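Local coordinates for protein beta-carbonic anhydrase (Methanothermobacter thermautotrophicus, PDB 1G5C) that probably catalyses the reversible hydration of carbon dioxide to bicarbonate as a zinc-dependent beta-class carbonic anhydrase, at residues A[60-65]-A[82-87]. Numbering follows the deposited sequence.
Sequences NIVDDG and IIIVGH. With ZN (zinc ion), chain G.
The carboxamide of Asn-60 meets strand 82-87 with its outer end: CA of Gly-86 lies beyond the group and tilted out of its plane, 3.6 Å from OD1 and equally far from ND2. The other flat group, the His-87 imidazole, carries the metal at its edge, NE2 binding the zinc at 2.1 Å, with the zinc-bound water 2 close to the ring plane. Besides the direct contact at Gly-86, water 1 bridges the two segments. It donates to Asn-60 OD1 at 2.8 Å and accepts from His-87 N, so one molecule ties the loop to the backbone of a metal ligand. With chi1 at 53°, Asn-60 CG sits between its own backbone N and carbonyl carbon, which carries the amide out to the strand. A CB on Gly-86 would come within about 3.4 Å of Asn-60 ND2, a close fit. Replacing Asn-60 by an alanine removes the amide; water 1 would probably lose this acceptor and a gap open beside Gly-86. Further along, the contact turns apolar: CG2 of Val-62 touches CD1 of Ile-84 at 3.7 Å, the two side chains crossing at about a right angle. The extended outer chain of Ile-84 (chi2 174°) brings that methyl to the valine, while its CG2 branch lies 4.0 Å from Asn-60 ND2. Helix 128-141 adds to this buried packing, Leu-139 lying on Ile-84 and Val-132 on Asn-60. The loop then enters helix 64-77, with Asp-63 as N-cap. This illustrates a wider rule: in parallel alpha/beta folds, sites gather at the C-terminal strand ends. Here a beta-alpha-beta crossover through helix 64-77 joins strand 53-57 to strand 81-87, with strand 27-32 between them in the sheet; Cys-32 ending that middle strand and His-87 ending 81-87, with Cys-90 and water, complete the zinc site of this beta-class carbonic anhydrase.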
ATOM      1  N   ASN A  60      -8.719   0.641   5.575  1.00 12.60           N
ATOM      2  CA  ASN A  60      -8.079  -0.660   5.774  1.00 13.92           C
ATOM      3  C   ASN A  60      -9.054  -1.810   5.558  1.00 17.00           C
ATOM      4  O   ASN A  60      -9.218  -2.706   6.397  1.00 18.17           O
ATOM      5  CB  ASN A  60      -7.399  -0.772   7.152  1.00  9.59           C
ATOM      6  CG  ASN A  60      -8.325  -0.432   8.310  1.00 10.76           C
ATOM      7  OD1 ASN A  60      -8.463   0.725   8.685  1.00 15.43           O
ATOM      8  ND2 ASN A  60      -8.949  -1.440   8.883  1.00 11.94           N
ATOM      9  N   ILE A  61      -9.707  -1.765   4.407  1.00 17.58           N
ATOM     10  CA  ILE A  61     -10.663  -2.790   4.009  1.00 19.17           C
ATOM     11  C   ILE A  61      -9.924  -3.828   3.163  1.00 17.98           C
ATOM     12  O   ILE A  61      -9.206  -3.479   2.228  1.00 18.75           O
ATOM     13  CB  ILE A  61     -11.779  -2.171   3.177  1.00 21.36           C
ATOM     14  CG1 ILE A  61     -12.564  -1.191   4.040  1.00 22.97           C
ATOM     15  CG2 ILE A  61     -12.690  -3.274   2.599  1.00 23.79           C
ATOM     16  CD1 ILE A  61     -13.584  -0.391   3.252  1.00 25.53           C
ATOM     17  N   VAL A  62     -10.088  -5.097   3.499  1.00 19.56           N
ATOM     18  CA  VAL A  62      -9.421  -6.167   2.773  1.00 19.42           C
ATOM     19  C   VAL A  62     -10.184  -6.526   1.502  1.00 24.04           C
ATOM     20  O   VAL A  62     -11.228  -7.181   1.556  1.00 24.28           O
ATOM     21  CB  VAL A  62      -9.286  -7.424   3.660  1.00 20.43           C
ATOM     22  CG1 VAL A  62      -8.628  -8.551   2.872  1.00 21.77           C
ATOM     23  CG2 VAL A  62      -8.473  -7.098   4.902  1.00 17.37           C
ATOM     24  N   ASP A  63      -9.681  -6.065   0.363  1.00 23.83           N
ATOM     25  CA  ASP A  63     -10.304  -6.362  -0.924  1.00 24.86           C
ATOM     26  C   ASP A  63      -9.295  -7.188  -1.726  1.00 24.63           C
ATOM     27  O   ASP A  63      -8.255  -7.592  -1.191  1.00 20.64           O
ATOM     28  CB  ASP A  63     -10.671  -5.060  -1.664  1.00 25.83           C
ATOM     29  CG  ASP A  63      -9.467  -4.159  -1.913  1.00 31.31           C
ATOM     30  OD1 ASP A  63      -9.630  -3.081  -2.535  1.00 30.84           O
ATOM     31  OD2 ASP A  63      -8.352  -4.528  -1.489  1.00 33.29           O
ATOM     32  N   ASP A  64      -9.599  -7.455  -2.993  1.00 26.65           N
ATOM     33  CA  ASP A  64      -8.710  -8.254  -3.839  1.00 26.84           C
ATOM     34  C   ASP A  64      -7.296  -7.693  -3.948  1.00 24.48           C
ATOM     35  O   ASP A  64      -6.321  -8.456  -3.960  1.00 21.78           O
ATOM     36  CB  ASP A  64      -9.287  -8.391  -5.248  1.00 33.53           C
ATOM     37  CG  ASP A  64     -10.658  -9.037  -5.256  1.00 40.80           C
ATOM     38  OD1 ASP A  64     -10.824 -10.102  -4.617  1.00 45.05           O
ATOM     39  OD2 ASP A  64     -11.572  -8.484  -5.908  1.00 46.45           O
ATOM     40  N   GLY A  65      -7.192  -6.370  -4.062  1.00 19.33           N
ATOM     41  CA  GLY A  65      -5.890  -5.731  -4.176  1.00 21.24           C
ATOM     42  C   GLY A  65      -5.040  -5.953  -2.936  1.00 19.69           C
ATOM     43  O   GLY A  65      -3.840  -6.196  -3.028  1.00 22.08           O
ATOM     44  N   ILE A  82       0.665 -11.291   9.573  1.00 18.46           N
ATOM     45  CA  ILE A  82      -0.027 -10.120   9.050  1.00 17.08           C
ATOM     46  C   ILE A  82      -0.841  -9.498  10.177  1.00 18.19           C
ATOM     47  O   ILE A  82      -1.496 -10.220  10.942  1.00 18.15           O
ATOM     48  CB  ILE A  82      -1.009 -10.508   7.915  1.00 17.90           C
ATOM     49  CG1 ILE A  82      -0.252 -11.167   6.765  1.00 18.59           C
ATOM     50  CG2 ILE A  82      -1.765  -9.262   7.436  1.00 13.82           C
ATOM     51  CD1 ILE A  82      -1.159 -11.738   5.688  1.00 20.85           C
ATOM     52  N   ILE A  83      -0.805  -8.173  10.275  1.00 14.36           N
ATOM     53  CA  ILE A  83      -1.557  -7.455  11.302  1.00 13.30           C
ATOM     54  C   ILE A  83      -2.391  -6.355  10.666  1.00 13.47           C
ATOM     55  O   ILE A  83      -1.848  -5.413  10.060  1.00 12.26           O
ATOM     56  CB  ILE A  83      -0.626  -6.767  12.357  1.00 12.43           C
ATOM     57  CG1 ILE A  83       0.296  -7.788  13.011  1.00 15.80           C
ATOM     58  CG2 ILE A  83      -1.476  -6.098  13.436  1.00 13.73           C
ATOM     59  CD1 ILE A  83       1.344  -7.162  13.967  1.00 18.80           C
ATOM     60  N   ILE A  84      -3.709  -6.474  10.767  1.00 10.90           N
ATOM     61  CA  ILE A  84      -4.559  -5.424  10.239  1.00 10.85           C
ATOM     62  C   ILE A  84      -4.693  -4.460  11.406  1.00 14.75           C
ATOM     63  O   ILE A  84      -4.911  -4.899  12.551  1.00 15.23           O
ATOM     64  CB  ILE A  84      -5.962  -5.944   9.853  1.00 14.81           C
ATOM     65  CG1 ILE A  84      -5.848  -6.966   8.711  1.00 14.50           C
ATOM     66  CG2 ILE A  84      -6.863  -4.756   9.470  1.00 11.00           C
ATOM     67  CD1 ILE A  84      -7.177  -7.675   8.343  1.00 13.82           C
ATOM     68  N   VAL A  85      -4.516  -3.164  11.143  1.00 10.18           N
ATOM     69  CA  VAL A  85      -4.658  -2.157  12.188  1.00  9.57           C
ATOM     70  C   VAL A  85      -5.686  -1.095  11.780  1.00 14.31           C
ATOM     71  O   VAL A  85      -5.441  -0.256  10.891  1.00 12.70           O
ATOM     72  CB  VAL A  85      -3.309  -1.448  12.512  1.00 13.45           C
ATOM     73  CG1 VAL A  85      -3.507  -0.447  13.660  1.00 10.96           C
ATOM     74  CG2 VAL A  85      -2.251  -2.473  12.896  1.00  9.68           C
ATOM     75  N   GLY A  86      -6.868  -1.163  12.388  1.00 11.13           N
ATOM     76  CA  GLY A  86      -7.863  -0.147  12.106  1.00 10.69           C
ATOM     77  C   GLY A  86      -7.606   0.970  13.099  1.00 12.82           C
ATOM     78  O   GLY A  86      -6.697   0.858  13.929  1.00 13.23           O
ATOM     79  N   HIS A  87      -8.382   2.047  13.046  1.00 11.93           N
ATOM     80  CA  HIS A  87      -8.162   3.126  13.999  1.00 14.78           C
ATOM     81  C   HIS A  87      -9.471   3.822  14.309  1.00 15.31           C
ATOM     82  O   HIS A  87     -10.400   3.793  13.511  1.00 14.28           O
ATOM     83  CB  HIS A  87      -7.163   4.151  13.439  1.00 10.80           C
ATOM     84  CG  HIS A  87      -7.675   4.888  12.244  1.00 13.08           C
ATOM     85  ND1 HIS A  87      -8.339   6.097  12.345  1.00 14.51           N
ATOM     86  CD2 HIS A  87      -7.670   4.572  10.932  1.00 13.01           C
ATOM     87  CE1 HIS A  87      -8.721   6.482  11.144  1.00 12.20           C
ATOM     88  NE2 HIS A  87      -8.329   5.582  10.260  1.00 11.36           N
TER
HETATM   89 ZN    ZN G1001      -9.276   5.549   8.405  1.00 17.03          ZN
HETATM   90  O   HOH W   1     -10.239   1.863  10.569  1.00 14.29           O
HETATM   91  O   HOH W   2      -9.557   7.558   8.334  1.00 15.71           O